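Side-chain contact in CheC, inhibitor of MCP methylation / FliN fusion protein (Thermotoga maritima, PDB 4HYN), which is a flagellar rotor protein of the CheC phosphatase family, and probably dephosphorylates the chemotaxis response regulator CheY-P at the flagellar switch: residues Ser52-Glu57 with Thr149-Val154. Sequence-based numbering, arbitrary orientation.
Sequences SDFSGE and TQFPPV
F54 and F151 make the sole side-chain contact between the loops 52-57 and 149-154, joined by no hydrogen bond from one segment to the other. The two rings meet at one corner: CE2 of F54 lies 3.7 Å from CE2 of F151, and CD2 of F54 is 4.0 Å from that same F151 carbon. Their planes are nearly parallel, only 12° apart, but the rings are offset, with centroids 5.9 Å from each other, and little of one lies over the other. The pair is therefore a van der Waals touch centred on the two CE2 atoms, met obliquely, rather than a stack with real overlap, in keeping with the small surface of 69 Å² buried here.

The two phenylalanines reach this meeting with different first torsions. In F54, CG stands beside the backbone N and anti to the carbonyl carbon (chi1 -51°), whereas in F151 it lies beside the carbonyl carbon and anti to the backbone N (chi1 -164°); these settings swing each ring until its CE2 side faces the other loop. The F151 ring is further confined by its own segment, with P152 CD 3.4 Å above one face, off-centre, and V154 CG2 in plane at the edge.

Both loops lie over one surface of the six-stranded antiparallel sheet of this CheC-like domain, 52-57 leading into strand 57-66, while the loop 149-154 comes between strands 133-143 and 161-171. Both rings touch V76 of strand 71-78 and F144, whose ring is inclined to that of F54, and F151 also packs on V74 and on V182 of the neighbouring strand 177-184.

Farther out, polar links tie both loops to their surroundings: G56 forms backbone hydrogen bonds with F144, and T149 O accepts one from K51 NZ.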
ATOM      1  N   SER A  52     -11.855 -12.254   0.497  1.00 17.55           N
ATOM      2  CA  SER A  52     -13.158 -12.067  -0.142  1.00 20.48           C
ATOM      3  C   SER A  52     -13.431 -10.619  -0.565  1.00 21.68           C
ATOM      4  O   SER A  52     -14.419 -10.352  -1.253  1.00 23.46           O
ATOM      5  CB  SER A  52     -14.286 -12.573   0.759  1.00 22.75           C
ATOM      6  OG  SER A  52     -14.357 -11.820   1.965  1.00 27.95           O
ATOM      7  N   ASP A  53     -12.580  -9.687  -0.135  1.00 21.57           N
ATOM      8  CA  ASP A  53     -12.735  -8.280  -0.496  1.00 21.20           C
ATOM      9  C   ASP A  53     -12.243  -7.998  -1.907  1.00 20.98           C
ATOM     10  O   ASP A  53     -12.628  -6.996  -2.508  1.00 21.59           O
ATOM     11  CB  ASP A  53     -11.953  -7.377   0.455  1.00 23.54           C
ATOM     12  CG  ASP A  53     -12.632  -7.187   1.788  1.00 24.91           C
ATOM     13  OD1 ASP A  53     -11.945  -6.686   2.703  1.00 26.83           O
ATOM     14  OD2 ASP A  53     -13.836  -7.512   1.923  1.00 24.56           O
ATOM     15  N   PHE A  54     -11.351  -8.851  -2.407  1.00 20.41           N
ATOM     16  CA  PHE A  54     -10.790  -8.689  -3.745  1.00 18.32           C
ATOM     17  C   PHE A  54     -11.205  -9.840  -4.648  1.00 19.63           C
ATOM     18  O   PHE A  54     -11.444 -10.945  -4.179  1.00 21.45           O
ATOM     19  CB  PHE A  54      -9.263  -8.634  -3.674  1.00 16.41           C
ATOM     20  CG  PHE A  54      -8.736  -7.642  -2.675  1.00 14.25           C
ATOM     21  CD1 PHE A  54      -8.662  -6.293  -2.990  1.00 11.31           C
ATOM     22  CD2 PHE A  54      -8.324  -8.062  -1.414  1.00 14.40           C
ATOM     23  CE1 PHE A  54      -8.189  -5.372  -2.066  1.00 12.85           C
ATOM     24  CE2 PHE A  54      -7.843  -7.140  -0.474  1.00 15.53           C
ATOM     25  CZ  PHE A  54      -7.777  -5.794  -0.803  1.00 12.52           C
ATOM     26  N   SER A  55     -11.281  -9.575  -5.947  1.00 20.18           N
ATOM     27  CA  SER A  55     -11.654 -10.596  -6.920  1.00 21.97           C
ATOM     28  C   SER A  55     -10.719 -10.520  -8.121  1.00 20.90           C
ATOM     29  O   SER A  55      -9.992  -9.539  -8.294  1.00 20.84           O
ATOM     30  CB  SER A  55     -13.101 -10.403  -7.380  1.00 23.84           C
ATOM     31  OG  SER A  55     -13.213  -9.283  -8.241  1.00 28.41           O
ATOM     32  N   GLY A  56     -10.729 -11.562  -8.940  1.00 20.52           N
ATOM     33  CA  GLY A  56      -9.873 -11.584 -10.112  1.00 21.70           C
ATOM     34  C   GLY A  56      -8.403 -11.784  -9.795  1.00 22.31           C
ATOM     35  O   GLY A  56      -8.014 -11.916  -8.639  1.00 23.72           O
ATOM     36  N   GLU A  57      -7.590 -11.835 -10.840  1.00 23.58           N
ATOM     37  CA  GLU A  57      -6.151 -12.027 -10.701  1.00 24.91           C
ATOM     38  C   GLU A  57      -5.521 -10.648 -10.486  1.00 24.11           C
ATOM     39  O   GLU A  57      -5.675  -9.757 -11.322  1.00 24.32           O
ATOM     40  CB  GLU A  57      -5.609 -12.686 -11.975  1.00 25.64           C
ATOM     41  CG  GLU A  57      -4.351 -13.516 -11.801  1.00 29.19           C
ATOM     42  CD  GLU A  57      -4.014 -14.325 -13.050  1.00 33.01           C
ATOM     43  OE1 GLU A  57      -2.896 -14.167 -13.595  1.00 33.20           O
ATOM     44  OE2 GLU A  57      -4.875 -15.120 -13.493  1.00 36.92           O
ATOM     45  N   THR A 149      -5.910 -20.222  -3.052  1.00 21.61           N
ATOM     46  CA  THR A 149      -4.970 -19.167  -2.701  1.00 21.64           C
ATOM     47  C   THR A 149      -5.317 -18.494  -1.384  1.00 22.14           C
ATOM     48  O   THR A 149      -6.475 -18.445  -0.974  1.00 21.49           O
ATOM     49  CB  THR A 149      -4.858 -18.101  -3.807  1.00 22.78           C
ATOM     50  OG1 THR A 149      -6.145 -17.526  -4.057  1.00 24.93           O
ATOM     51  CG2 THR A 149      -4.298 -18.710  -5.088  1.00 19.94           C
ATOM     52  N   GLN A 150      -4.294 -18.015  -0.695  1.00 22.86           N
ATOM     53  CA  GLN A 150      -4.501 -17.341   0.575  1.00 25.27           C
ATOM     54  C   GLN A 150      -3.854 -15.956   0.559  1.00 23.13           C
ATOM     55  O   GLN A 150      -2.777 -15.764  -0.012  1.00 24.09           O
ATOM     56  CB  GLN A 150      -3.933 -18.189   1.722  1.00 28.07           C
ATOM     57  CG  GLN A 150      -4.605 -19.558   1.870  1.00 37.51           C
ATOM     58  CD  GLN A 150      -3.892 -20.480   2.858  1.00 43.84           C
ATOM     59  OE1 GLN A 150      -4.006 -21.710   2.773  1.00 45.38           O
ATOM     60  NE2 GLN A 150      -3.149 -19.890   3.797  1.00 47.70           N
ATOM     61  N   PHE A 151      -4.531 -14.979   1.146  1.00 18.58           N
ATOM     62  CA  PHE A 151      -3.971 -13.640   1.219  1.00 19.13           C
ATOM     63  C   PHE A 151      -2.720 -13.714   2.129  1.00 18.71           C
ATOM     64  O   PHE A 151      -2.684 -14.512   3.081  1.00 17.26           O
ATOM     65  CB  PHE A 151      -5.016 -12.683   1.812  1.00 17.29           C
ATOM     66  CG  PHE A 151      -4.709 -11.235   1.586  1.00 16.63           C
ATOM     67  CD1 PHE A 151      -3.962 -10.513   2.510  1.00 17.57           C
ATOM     68  CD2 PHE A 151      -5.154 -10.591   0.440  1.00 17.00           C
ATOM     69  CE1 PHE A 151      -3.663  -9.168   2.293  1.00 14.79           C
ATOM     70  CE2 PHE A 151      -4.861  -9.255   0.216  1.00 16.49           C
ATOM     71  CZ  PHE A 151      -4.113  -8.544   1.147  1.00 14.89           C
ATOM     72  N   PRO A 152      -1.654 -12.946   1.806  1.00 18.58           N
ATOM     73  CA  PRO A 152      -0.433 -12.960   2.626  1.00 17.25           C
ATOM     74  C   PRO A 152      -0.768 -12.815   4.123  1.00 18.29           C
ATOM     75  O   PRO A 152      -1.684 -12.077   4.500  1.00 19.29           O
ATOM     76  CB  PRO A 152       0.335 -11.761   2.090  1.00 16.52           C
ATOM     77  CG  PRO A 152       0.015 -11.801   0.638  1.00 15.30           C
ATOM     78  CD  PRO A 152      -1.486 -12.047   0.645  1.00 18.73           C
ATOM     79  N   PRO A 153      -0.026 -13.520   4.994  1.00 16.39           N
ATOM     80  CA  PRO A 153      -0.270 -13.466   6.443  1.00 15.44           C
ATOM     81  C   PRO A 153       0.048 -12.146   7.174  1.00 15.29           C
ATOM     82  O   PRO A 153       0.998 -12.054   7.960  1.00 15.88           O
ATOM     83  CB  PRO A 153       0.560 -14.638   6.965  1.00 14.36           C
ATOM     84  CG  PRO A 153       1.788 -14.587   6.054  1.00 16.12           C
ATOM     85  CD  PRO A 153       1.173 -14.323   4.676  1.00 16.12           C
ATOM     86  N   VAL A 154      -0.767 -11.132   6.922  1.00 14.49           N
ATOM     87  CA  VAL A 154      -0.609  -9.840   7.582  1.00 15.65           C
ATOM     88  C   VAL A 154      -0.796 -10.068   9.093  1.00 16.62           C
ATOM     89  O   VAL A 154      -0.169  -9.426   9.929  1.00 17.11           O
ATOM     90  CB  VAL A 154      -1.656  -8.849   7.048  1.00 15.24           C
ATOM     91  CG1 VAL A 154      -1.536  -7.515   7.752  1.00 14.49           C
ATOM     92  CG2 VAL A 154      -1.470  -8.676   5.544  1.00 13.80           C
TER